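PDB 4QIT: nitronate monooxygenase family protein from Pseudomonas aeruginosa, which oxidises nitroalkanes and their nitronates with molecular oxygen on an FMN cofactor, propionate 3-nitronate being the best substrate. Local coordinates for the flavin mononucleotide and nitroethane site and the interface of chains A and B. Numbering follows the deposited sequence. Chains: chain A/B, Nitronate monooxygenase family protein.

Contact 1: the flavin mononucleotide and nitroethane site. Residues chain A 24-27, 29, 48, 75, 77, 139, 182, 186-189, 222-224, 243, 245-246, 260, 331-333. With FMN (flavin mononucleotide), chain C; NIE (nitroethane), chain D.
The flavin ring of this TIM-barrel, class I nitronate monooxygenase lies between A:Met26 on one face and nitroethane on the other. A:Met26 CG sits 3.4 Å from the centroid of the flavin benzene ring. On the nitroethane side the five-membered ring of A:Trp331 stands edge-to-face to the FMN benzene ring, planes 85° apart, with the methyl FMN C7M at the indole edge. A:His139 turns a face to the pyrimidine end, FMN C2 lying 3.6 Å from A:His139 CG, while A:Phe77 points its ring edge at FMN N3, which lies in the phenyl plane. FMN N3 donates to A:Asn75 OD1 from above the carbonyl plane, and A:Leu27 N to the flavin carbonyl FMN O4 at 2.8 Å.

Nitroethane, the poorly ordered substrate, is almost buried; NIE O4 takes a nearly straight bond from A:Ser189 N (2.8 Å, 169° at H), and the methyl NIE C1 meets A:Phe77 CZ. A:Ser189 is engineered in place of a histidine. A:Ser189 O, lying in the imidazole plane, accepts from A:His139 NE2 and from A:Gln182 NE2. That same amide reaches the ribityl FMN O3', while A:Gln243 NE2, on an extended chain with CG anti to the backbone N, holds FMN O2' at 2.9 Å.

At the phosphate, A:Gly224 N, A:Gly245 N and A:Thr246 N donate to FMN O2P, O1P and O3P. A:Thr246 OG1 adds a 2.5 Å bond to FMN O3P and itself accepts from A:Gly333 N.

Contact 2: the interface of chains A and B. Residues chain A 184-185, 203-206, 223-225, 334-335; chain B 184-185, 202-206.
A:Glu185 puts CG anti to the carbonyl carbon (chi1 -77°) and bends at chi2 (92°), so its carboxylate curls back to the start of helix 204-212. There OE1 uses its syn lone pair to accept from A:Thr204 N at 2.9 Å, while OE2 points across the two-fold axis. B:Glu185 repeats this by the two-fold. Water 3 sits 2.5 Å from both A:Glu185 OE2 and B:Glu185 OE2 and also meets A:Leu205 N and B:Leu205 N. The like charges of A:Glu185 OE2 and B:Glu185 OE2, 4.6 Å apart, may raise the carboxylates' pKa, eased by water 3 and the helix starts. A:Glu185 OE2 takes a weak bond from B:Ala206 N, and B:Glu185 OE2 one from A:Ala206 N.

A:Gln334 extends beyond CG, and its OE1 accepts from B:Gly203 N at 3.0 Å on an in-plane lone pair; its CB meets B:Ala206 CB. B:Leu205 crosses A:Ile225 obliquely, with B:Leu205 CD2 3.6 Å from A:Gly224 O. The A:Ile184 and B:Ile184 side chains cross at about a right angle, touching through their CG2 methyls. This part of a probable dimer interface joins the segments after barrel strands 178-182 and 219-222, the loop carrying A:Gln334, and the starts of helices 204-212 (chain A) and 204-214 (chain B, with B:Ile202 before it).

Contact 3: the interface of chains A and B. Residues chain A 205, 209, 233, 235-238; chain B 225, 227, 229-230, 233.
B:Asp227 OD2 is the best-held atom here, gripped by two nitrogens of A:Arg209: NE at 2.7 Å, on the syn lone pair and close to the guanidinium plane, and, more weakly, NH1. The pair is a salt bridge, met tip to tip with the two flat groups 49° apart. The other oxygen, OD1, receives B:Gly230 N at 3.0 Å nearly along its C-O axis; B:Asp227 therefore caps the N-terminus of helix 228-236 of chain B while it binds the partner, its CG in the crowded position between backbone N and carbonyl carbon (chi1 52°). A:Arg209 is fixed from its own side too, NH2 donating to A:Leu237 O.

B:Arg229 crosses A:Arg209 at about a right angle, laying its CD over one guanidinium face, 3.4 Å from CZ of A:Arg209. Carbon rather than charge thus meets the flat cation. Extended from CG to NE, B:Arg229 carries NH1 to A:Glu236 O (2.9 Å), above the carbonyl plane, near the C-terminal end of helix 228-236 of chain A, whose dipole would favour a cation. Beside this polar cluster A:Leu237 CD2 packs on B:Ala233 CB and B:Gly230 CA. The two copies of helix 228-236 approach closely in this interface of the deposited dimer, A:Ala233 CB coming within 3.3 Å of B:Ala233 O.

Contact 1: the flavin mononucleotide and nitroethane site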
# COMPACT_ATOMS: atom_id res chain seq x y z
N ALA A 24 2.37 2.63 -19.20
CA ALA A 24 3.31 1.62 -18.72
C ALA A 24 3.57 0.51 -19.74
O ALA A 24 2.65 0.03 -20.39
CB ALA A 24 2.83 1.01 -17.40
N PRO A 25 4.84 0.10 -19.86
CA PRO A 25 5.08 -1.11 -20.64
C PRO A 25 4.45 -2.26 -19.90
O PRO A 25 4.52 -2.33 -18.66
CB PRO A 25 6.61 -1.26 -20.61
CG PRO A 25 7.06 -0.47 -19.43
CD PRO A 25 6.06 0.63 -19.23
N MET A 26 3.78 -3.11 -20.65
CA MET A 26 2.99 -4.18 -20.07
C MET A 26 3.12 -5.39 -20.95
O MET A 26 2.42 -5.51 -21.95
CB MET A 26 1.52 -3.75 -19.96
CG MET A 26 1.28 -2.63 -18.94
SD MET A 26 -0.46 -2.20 -18.83
CE MET A 26 -0.67 -1.18 -20.29
N LEU A 27 4.02 -6.30 -20.58
CA LEU A 27 4.28 -7.45 -21.43
C LEU A 27 3.00 -8.25 -21.64
O LEU A 27 2.32 -8.62 -20.67
CB LEU A 27 5.42 -8.30 -20.85
CG LEU A 27 5.95 -9.42 -21.74
CD1 LEU A 27 6.51 -8.89 -23.05
CD2 LEU A 27 7.03 -10.18 -20.97
N VAL A 29 0.34 -6.99 -23.06
CA VAL A 29 -0.79 -6.05 -23.12
C VAL A 29 -0.48 -4.79 -23.93
O VAL A 29 -1.28 -4.38 -24.78
CB VAL A 29 -1.26 -5.65 -21.71
CG1 VAL A 29 -2.36 -4.60 -21.80
CG2 VAL A 29 -1.75 -6.87 -20.95
N ALA A 48 7.10 -3.49 -24.17
CA ALA A 48 7.92 -4.43 -23.41
C ALA A 48 8.46 -5.49 -24.37
O ALA A 48 7.69 -6.08 -25.14
CB ALA A 48 7.08 -5.08 -22.31
N ASN A 75 11.03 -1.35 -22.77
CA ASN A 75 11.26 -1.90 -21.44
C ASN A 75 11.84 -3.32 -21.48
O ASN A 75 11.39 -4.17 -22.27
CB ASN A 75 9.95 -1.88 -20.66
CG ASN A 75 10.06 -2.45 -19.27
OD1 ASN A 75 9.78 -3.63 -19.05
ND2 ASN A 75 10.46 -1.62 -18.31
N PHE A 77 13.21 -6.58 -18.78
CA PHE A 77 13.38 -7.14 -17.44
C PHE A 77 14.87 -7.32 -17.15
O PHE A 77 15.64 -7.72 -18.03
CB PHE A 77 12.69 -8.49 -17.32
CG PHE A 77 11.19 -8.44 -17.48
CD1 PHE A 77 10.52 -7.23 -17.59
CD2 PHE A 77 10.46 -9.61 -17.50
CE1 PHE A 77 9.14 -7.20 -17.74
CE2 PHE A 77 9.08 -9.59 -17.64
CZ PHE A 77 8.42 -8.38 -17.77
N HIS A 139 13.19 -3.26 -15.30
CA HIS A 139 12.34 -3.75 -14.21
C HIS A 139 13.08 -4.88 -13.51
O HIS A 139 13.74 -5.69 -14.17
CB HIS A 139 11.03 -4.30 -14.77
CG HIS A 139 9.90 -4.28 -13.79
ND1 HIS A 139 9.44 -3.11 -13.22
CD2 HIS A 139 9.12 -5.27 -13.30
CE1 HIS A 139 8.43 -3.39 -12.41
NE2 HIS A 139 8.22 -4.70 -12.43
N GLN A 182 7.51 2.53 -7.84
CA GLN A 182 6.35 1.64 -7.91
C GLN A 182 5.79 1.35 -6.53
O GLN A 182 6.41 0.63 -5.73
CB GLN A 182 6.71 0.34 -8.61
CG GLN A 182 5.50 -0.52 -8.90
CD GLN A 182 5.86 -1.98 -9.15
OE1 GLN A 182 6.51 -2.61 -8.32
NE2 GLN A 182 5.43 -2.53 -10.29
N ALA A 186 0.44 -0.86 -7.47
CA ALA A 186 0.68 -1.14 -8.89
C ALA A 186 0.22 -2.51 -9.31
O ALA A 186 0.32 -3.49 -8.56
CB ALA A 186 2.14 -0.97 -9.24
N GLY A 187 -0.27 -2.59 -10.54
CA GLY A 187 -0.59 -3.86 -11.16
C GLY A 187 0.63 -4.57 -11.72
O GLY A 187 1.67 -3.95 -11.97
N GLY A 188 0.49 -5.86 -11.97
CA GLY A 188 1.57 -6.63 -12.58
C GLY A 188 2.69 -6.95 -11.61
O GLY A 188 2.49 -6.93 -10.38
N SER A 189 3.85 -7.28 -12.15
CA SER A 189 4.95 -7.76 -11.30
C SER A 189 5.52 -6.66 -10.41
O SER A 189 5.78 -5.53 -10.86
CB SER A 189 6.06 -8.39 -12.14
OG SER A 189 5.58 -9.52 -12.84
N ALA A 222 4.25 5.51 -9.93
CA ALA A 222 3.58 4.38 -10.56
C ALA A 222 2.81 3.58 -9.52
O ALA A 222 3.39 3.10 -8.54
CB ALA A 222 4.57 3.48 -11.28
N GLY A 223 1.51 3.42 -9.74
CA GLY A 223 0.72 2.55 -8.88
C GLY A 223 -0.54 3.22 -8.37
O GLY A 223 -0.51 4.07 -7.48
N GLY A 224 -1.67 2.81 -8.95
CA GLY A 224 -2.97 3.26 -8.48
C GLY A 224 -3.49 4.55 -9.09
O GLY A 224 -4.57 5.01 -8.73
N GLN A 243 3.43 7.07 -14.29
CA GLN A 243 3.41 5.92 -15.17
C GLN A 243 2.16 5.13 -14.82
O GLN A 243 1.92 4.82 -13.64
CB GLN A 243 4.66 5.06 -14.99
CG GLN A 243 4.63 3.78 -15.80
CD GLN A 243 6.02 3.21 -16.00
OE1 GLN A 243 6.94 3.91 -16.44
NE2 GLN A 243 6.19 1.94 -15.65
N GLY A 245 -0.47 1.92 -15.94
CA GLY A 245 -0.68 0.69 -16.68
C GLY A 245 -2.15 0.32 -16.77
O GLY A 245 -2.73 0.29 -17.86
N THR A 246 -2.76 0.05 -15.62
CA THR A 246 -4.14 -0.43 -15.57
C THR A 246 -5.09 0.48 -16.36
O THR A 246 -5.98 0.00 -17.06
CB THR A 246 -4.61 -0.56 -14.12
OG1 THR A 246 -3.74 -1.47 -13.44
CG2 THR A 246 -6.03 -1.09 -14.03
N TYR A 260 -10.15 -10.72 -20.50
CA TYR A 260 -9.44 -9.76 -19.65
C TYR A 260 -10.23 -8.45 -19.57
O TYR A 260 -10.45 -7.90 -18.48
CB TYR A 260 -8.06 -9.54 -20.25
CG TYR A 260 -7.00 -8.81 -19.43
CD1 TYR A 260 -7.28 -8.23 -18.20
CD2 TYR A 260 -5.71 -8.72 -19.92
CE1 TYR A 260 -6.28 -7.56 -17.49
CE2 TYR A 260 -4.71 -8.07 -19.23
CZ TYR A 260 -5.00 -7.49 -18.01
OH TYR A 260 -3.97 -6.83 -17.35
N TRP A 331 -3.66 -8.89 -15.00
CA TRP A 331 -3.02 -7.95 -14.09
C TRP A 331 -3.82 -6.64 -13.97
O TRP A 331 -4.40 -6.14 -14.93
CB TRP A 331 -1.60 -7.66 -14.55
CG TRP A 331 -0.76 -8.88 -14.83
CD1 TRP A 331 -0.15 -9.20 -16.02
CD2 TRP A 331 -0.44 -9.93 -13.92
NE1 TRP A 331 0.54 -10.38 -15.89
CE2 TRP A 331 0.38 -10.85 -14.62
CE3 TRP A 331 -0.76 -10.19 -12.59
CZ2 TRP A 331 0.88 -12.01 -14.01
CZ3 TRP A 331 -0.26 -11.35 -11.99
CH2 TRP A 331 0.55 -12.23 -12.70
N ALA A 332 -3.83 -6.08 -12.76
CA ALA A 332 -4.56 -4.86 -12.48
C ALA A 332 -4.08 -4.27 -11.16
O ALA A 332 -3.79 -5.02 -10.22
CB ALA A 332 -6.06 -5.13 -12.42
N GLY A 333 -3.99 -2.94 -11.11
CA GLY A 333 -3.62 -2.22 -9.90
C GLY A 333 -4.81 -1.96 -8.99
O GLY A 333 -5.96 -2.27 -9.34
N1 FMN C . 6.25 -3.28 -15.68
C2 FMN C . 7.40 -3.65 -16.37
O2 FMN C . 8.47 -3.16 -16.04
N3 FMN C . 7.36 -4.53 -17.42
C4 FMN C . 6.14 -5.07 -17.78
O4 FMN C . 6.05 -5.87 -18.71
C4A FMN C . 5.00 -4.71 -17.09
N5 FMN C . 3.81 -5.28 -17.47
C5A FMN C . 2.64 -4.94 -16.83
C6 FMN C . 1.46 -5.53 -17.26
C7 FMN C . 0.26 -5.21 -16.66
C7M FMN C . -0.98 -5.87 -17.20
C8 FMN C . 0.24 -4.31 -15.59
C8M FMN C . -1.06 -3.98 -14.92
C9 FMN C . 1.43 -3.73 -15.16
C9A FMN C . 2.65 -4.04 -15.78
N10 FMN C . 3.86 -3.47 -15.38
C10 FMN C . 5.03 -3.82 -16.03
C1' FMN C . 3.89 -2.51 -14.21
C2' FMN C . 3.80 -1.05 -14.63
O2' FMN C . 5.03 -0.64 -15.17
C3' FMN C . 3.49 -0.15 -13.44
O3' FMN C . 4.29 -0.46 -12.33
C4' FMN C . 2.05 -0.40 -13.05
O4' FMN C . 1.27 -0.62 -14.21
C5' FMN C . 1.52 0.84 -12.35
O5' FMN C . 0.37 0.41 -11.69
P FMN C . -1.08 0.76 -12.23
O1P FMN C . -1.02 1.97 -13.12
O2P FMN C . -1.96 0.94 -11.03
O3P FMN C . -1.49 -0.43 -13.04
N3 NIE D . 3.72 -8.13 -15.52
C1 NIE D . 6.05 -8.55 -15.58
C2 NIE D . 4.75 -8.64 -16.35
O4 NIE D . 3.90 -7.07 -14.93
O5 NIE D . 2.74 -8.98 -15.09
O HOH W 1 -0.22 4.27 -11.87
O HOH W 2 10.42 -1.15 -15.21

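Contact 2: the interface of chains A and B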
# COMPACT_ATOMS: atom_id res chain seq x y z
N ILE A 184 2.79 -0.12 -3.79
CA ILE A 184 2.12 -1.40 -3.60
C ILE A 184 0.84 -1.49 -4.44
O ILE A 184 0.42 -2.58 -4.82
CB ILE A 184 1.84 -1.68 -2.09
CG1 ILE A 184 1.59 -3.18 -1.83
CG2 ILE A 184 0.67 -0.87 -1.60
CD1 ILE A 184 2.69 -4.09 -2.28
N GLU A 185 0.26 -0.34 -4.76
CA GLU A 185 -0.96 -0.27 -5.58
C GLU A 185 -0.79 -0.86 -6.97
O GLU A 185 -1.77 -1.26 -7.60
CB GLU A 185 -1.38 1.19 -5.77
CG GLU A 185 -2.07 1.84 -4.58
CD GLU A 185 -1.15 2.57 -3.62
OE1 GLU A 185 0.02 2.16 -3.44
OE2 GLU A 185 -1.62 3.56 -3.02
N GLY A 203 3.33 1.92 0.08
CA GLY A 203 2.30 2.49 -0.77
C GLY A 203 2.82 3.67 -1.57
O GLY A 203 3.79 4.33 -1.16
N THR A 204 2.16 3.95 -2.68
CA THR A 204 2.57 5.02 -3.58
C THR A 204 2.72 6.38 -2.89
O THR A 204 3.70 7.09 -3.12
CB THR A 204 1.58 5.13 -4.77
OG1 THR A 204 1.58 3.91 -5.51
CG2 THR A 204 1.97 6.27 -5.69
N LEU A 205 1.76 6.74 -2.03
CA LEU A 205 1.78 8.05 -1.40
C LEU A 205 3.03 8.21 -0.53
O LEU A 205 3.67 9.26 -0.55
CB LEU A 205 0.52 8.27 -0.59
CG LEU A 205 0.45 9.63 0.11
CD1 LEU A 205 -0.89 10.30 -0.14
CD2 LEU A 205 0.71 9.44 1.60
N ALA A 206 3.39 7.16 0.22
CA ALA A 206 4.62 7.24 1.01
C ALA A 206 5.86 7.16 0.13
O ALA A 206 6.80 7.95 0.28
CB ALA A 206 4.66 6.15 2.08
N GLY A 223 1.51 3.42 -9.74
CA GLY A 223 0.72 2.55 -8.88
C GLY A 223 -0.54 3.22 -8.37
O GLY A 223 -0.51 4.07 -7.48
N GLY A 224 -1.67 2.81 -8.95
CA GLY A 224 -2.97 3.26 -8.48
C GLY A 224 -3.49 4.55 -9.09
O GLY A 224 -4.57 5.01 -8.73
N ILE A 225 -2.73 5.12 -10.02
CA ILE A 225 -3.12 6.39 -10.63
C ILE A 225 -3.99 6.14 -11.86
O ILE A 225 -3.57 5.46 -12.80
CB ILE A 225 -1.86 7.19 -10.98
CG1 ILE A 225 -1.10 7.52 -9.68
CG2 ILE A 225 -2.22 8.47 -11.73
CD1 ILE A 225 0.32 8.02 -9.89
N GLN A 334 -4.54 -1.36 -7.84
CA GLN A 334 -5.58 -1.18 -6.83
C GLN A 334 -6.58 -0.08 -7.20
O GLN A 334 -7.59 0.08 -6.51
CB GLN A 334 -4.96 -0.95 -5.45
CG GLN A 334 -4.27 -2.19 -4.89
CD GLN A 334 -3.69 -1.96 -3.51
OE1 GLN A 334 -3.31 -0.85 -3.16
NE2 GLN A 334 -3.66 -3.02 -2.69
N GLY A 335 -6.34 0.64 -8.28
CA GLY A 335 -7.32 1.57 -8.82
C GLY A 335 -8.19 0.97 -9.91
O GLY A 335 -8.87 1.72 -10.62
N ILE B 184 -2.66 1.46 3.57
CA ILE B 184 -1.67 0.51 4.06
C ILE B 184 -0.47 1.22 4.71
O ILE B 184 0.17 0.66 5.60
CB ILE B 184 -1.21 -0.47 2.93
CG1 ILE B 184 -0.55 -1.72 3.53
CG2 ILE B 184 -0.26 0.22 1.97
CD1 ILE B 184 -1.39 -2.50 4.52
N GLU B 185 -0.21 2.47 4.31
CA GLU B 185 0.85 3.28 4.90
C GLU B 185 0.69 3.51 6.40
O GLU B 185 1.67 3.77 7.10
CB GLU B 185 0.90 4.66 4.23
CG GLU B 185 1.51 4.66 2.84
CD GLU B 185 0.51 4.49 1.72
OE1 GLU B 185 -0.53 3.80 1.91
OE2 GLU B 185 0.79 5.04 0.63
N ILE B 202 -4.94 -2.02 0.83
CA ILE B 202 -4.99 -1.00 -0.20
C ILE B 202 -4.21 0.25 0.23
O ILE B 202 -4.38 0.75 1.35
CB ILE B 202 -6.46 -0.60 -0.50
CG1 ILE B 202 -7.26 -1.84 -0.92
CG2 ILE B 202 -6.49 0.48 -1.58
CD1 ILE B 202 -8.76 -1.61 -1.06
N GLY B 203 -3.36 0.76 -0.65
CA GLY B 203 -2.59 1.96 -0.37
C GLY B 203 -3.46 3.20 -0.28
O GLY B 203 -4.55 3.25 -0.86
N THR B 204 -2.96 4.21 0.43
CA THR B 204 -3.69 5.45 0.64
C THR B 204 -4.13 6.10 -0.66
O THR B 204 -5.29 6.53 -0.80
CB THR B 204 -2.86 6.43 1.49
OG1 THR B 204 -2.61 5.85 2.77
CG2 THR B 204 -3.60 7.74 1.68
N LEU B 205 -3.22 6.17 -1.63
CA LEU B 205 -3.51 6.87 -2.88
C LEU B 205 -4.69 6.22 -3.61
O LEU B 205 -5.57 6.93 -4.11
CB LEU B 205 -2.27 6.95 -3.78
CG LEU B 205 -2.50 7.69 -5.10
CD1 LEU B 205 -1.41 8.73 -5.35
CD2 LEU B 205 -2.62 6.71 -6.28
N ALA B 206 -4.72 4.89 -3.69
CA ALA B 206 -5.87 4.21 -4.29
C ALA B 206 -7.13 4.34 -3.42
O ALA B 206 -8.21 4.64 -3.93
CB ALA B 206 -5.58 2.74 -4.56
O HOH W 3 -0.54 5.15 -1.47
O HOH W 4 -5.94 6.93 -7.26

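Contact 3: the interface of chains A and B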
# COMPACT_ATOMS: atom_id res chain seq x y z
N LEU A 205 1.76 6.74 -2.03
CA LEU A 205 1.78 8.05 -1.40
C LEU A 205 3.03 8.21 -0.53
O LEU A 205 3.67 9.26 -0.55
CB LEU A 205 0.52 8.27 -0.59
CG LEU A 205 0.45 9.63 0.11
CD1 LEU A 205 -0.89 10.30 -0.14
CD2 LEU A 205 0.71 9.44 1.60
N ARG A 209 6.72 10.37 -2.00
CA ARG A 209 7.17 11.45 -1.13
C ARG A 209 8.58 11.19 -0.62
O ARG A 209 9.41 12.10 -0.58
CB ARG A 209 6.21 11.65 0.03
CG ARG A 209 6.56 12.87 0.86
CD ARG A 209 5.97 14.16 0.27
NE ARG A 209 6.62 15.33 0.84
CZ ARG A 209 7.59 16.01 0.24
NH1 ARG A 209 8.13 17.05 0.85
NH2 ARG A 209 8.01 15.66 -0.98
N ALA A 233 -2.16 14.62 -7.52
CA ALA A 233 -1.71 14.21 -6.19
C ALA A 233 -0.24 13.77 -6.23
O ALA A 233 0.55 14.14 -5.36
CB ALA A 233 -2.59 13.09 -5.63
N LEU A 235 2.02 14.75 -8.32
CA LEU A 235 2.83 15.95 -8.47
C LEU A 235 2.95 16.72 -7.15
O LEU A 235 4.01 17.26 -6.84
CB LEU A 235 2.26 16.84 -9.58
CG LEU A 235 2.17 16.16 -10.95
CD1 LEU A 235 1.65 17.14 -11.99
CD2 LEU A 235 3.51 15.59 -11.38
N GLU A 236 1.88 16.80 -6.37
CA GLU A 236 1.97 17.43 -5.06
C GLU A 236 2.99 16.72 -4.17
O GLU A 236 3.68 17.36 -3.36
CB GLU A 236 0.60 17.47 -4.36
CG GLU A 236 -0.37 18.49 -4.97
CD GLU A 236 0.06 19.93 -4.73
OE1 GLU A 236 0.98 20.17 -3.92
OE2 GLU A 236 -0.55 20.84 -5.35
N LEU A 237 3.13 15.41 -4.34
CA LEU A 237 4.06 14.63 -3.51
C LEU A 237 5.52 14.84 -3.93
O LEU A 237 6.44 14.45 -3.22
CB LEU A 237 3.72 13.15 -3.56
CG LEU A 237 2.37 12.80 -2.93
CD1 LEU A 237 2.03 11.34 -3.24
CD2 LEU A 237 2.40 13.04 -1.42
N GLY A 238 5.71 15.46 -5.10
CA GLY A 238 7.03 15.75 -5.61
C GLY A 238 7.43 14.98 -6.85
O GLY A 238 8.56 15.09 -7.29
N ILE B 225 0.83 10.43 5.59
CA ILE B 225 0.84 11.88 5.38
C ILE B 225 1.67 12.56 6.48
O ILE B 225 1.34 12.44 7.66
CB ILE B 225 -0.60 12.42 5.34
CG1 ILE B 225 -1.36 11.78 4.17
CG2 ILE B 225 -0.62 13.95 5.23
CD1 ILE B 225 -2.88 11.95 4.23
N ASP B 227 3.43 15.89 5.87
CA ASP B 227 3.70 17.29 5.60
C ASP B 227 2.60 17.89 4.74
O ASP B 227 1.66 17.19 4.32
CB ASP B 227 5.09 17.47 4.94
CG ASP B 227 5.29 16.57 3.72
OD1 ASP B 227 4.30 16.22 3.04
OD2 ASP B 227 6.46 16.23 3.42
N ARG B 229 2.64 18.89 1.69
CA ARG B 229 2.58 18.28 0.37
C ARG B 229 1.68 17.04 0.38
O ARG B 229 0.87 16.84 -0.52
CB ARG B 229 3.98 17.92 -0.14
CG ARG B 229 4.74 19.08 -0.81
CD ARG B 229 6.08 18.59 -1.34
NE ARG B 229 6.83 19.62 -2.06
CZ ARG B 229 6.74 19.83 -3.38
NH1 ARG B 229 5.92 19.11 -4.13
NH2 ARG B 229 7.47 20.79 -3.94
N GLY B 230 1.80 16.23 1.42
CA GLY B 230 0.95 15.06 1.58
C GLY B 230 -0.51 15.44 1.76
O GLY B 230 -1.40 14.77 1.21
N ALA B 233 -1.84 16.52 -1.49
CA ALA B 233 -2.03 15.35 -2.35
C ALA B 233 -3.35 14.67 -2.02
O ALA B 233 -4.13 14.30 -2.92
CB ALA B 233 -0.87 14.38 -2.18

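Contact 2 lies about 14 Å from contact 1 and 12 Å from contact 3, measured between the centres of their C-alpha atoms, while contacts 1 and 3 are about 22 Å apart. A:Gly223 and A:Gly224 belong to both contact 1 and contact 2, so one of the turns that receive the FMN phosphate also borders the neighbouring chain, and dimerisation may steady the cofactor site. A:Leu205 belongs to contacts 2 and 3, neighbouring stretches of one two-fold interface, joined by helix 204-212 and continued by helix 228-236. The nitroethane pocket itself is formed by residues of chain A, suggesting that each subunit carries its own active site.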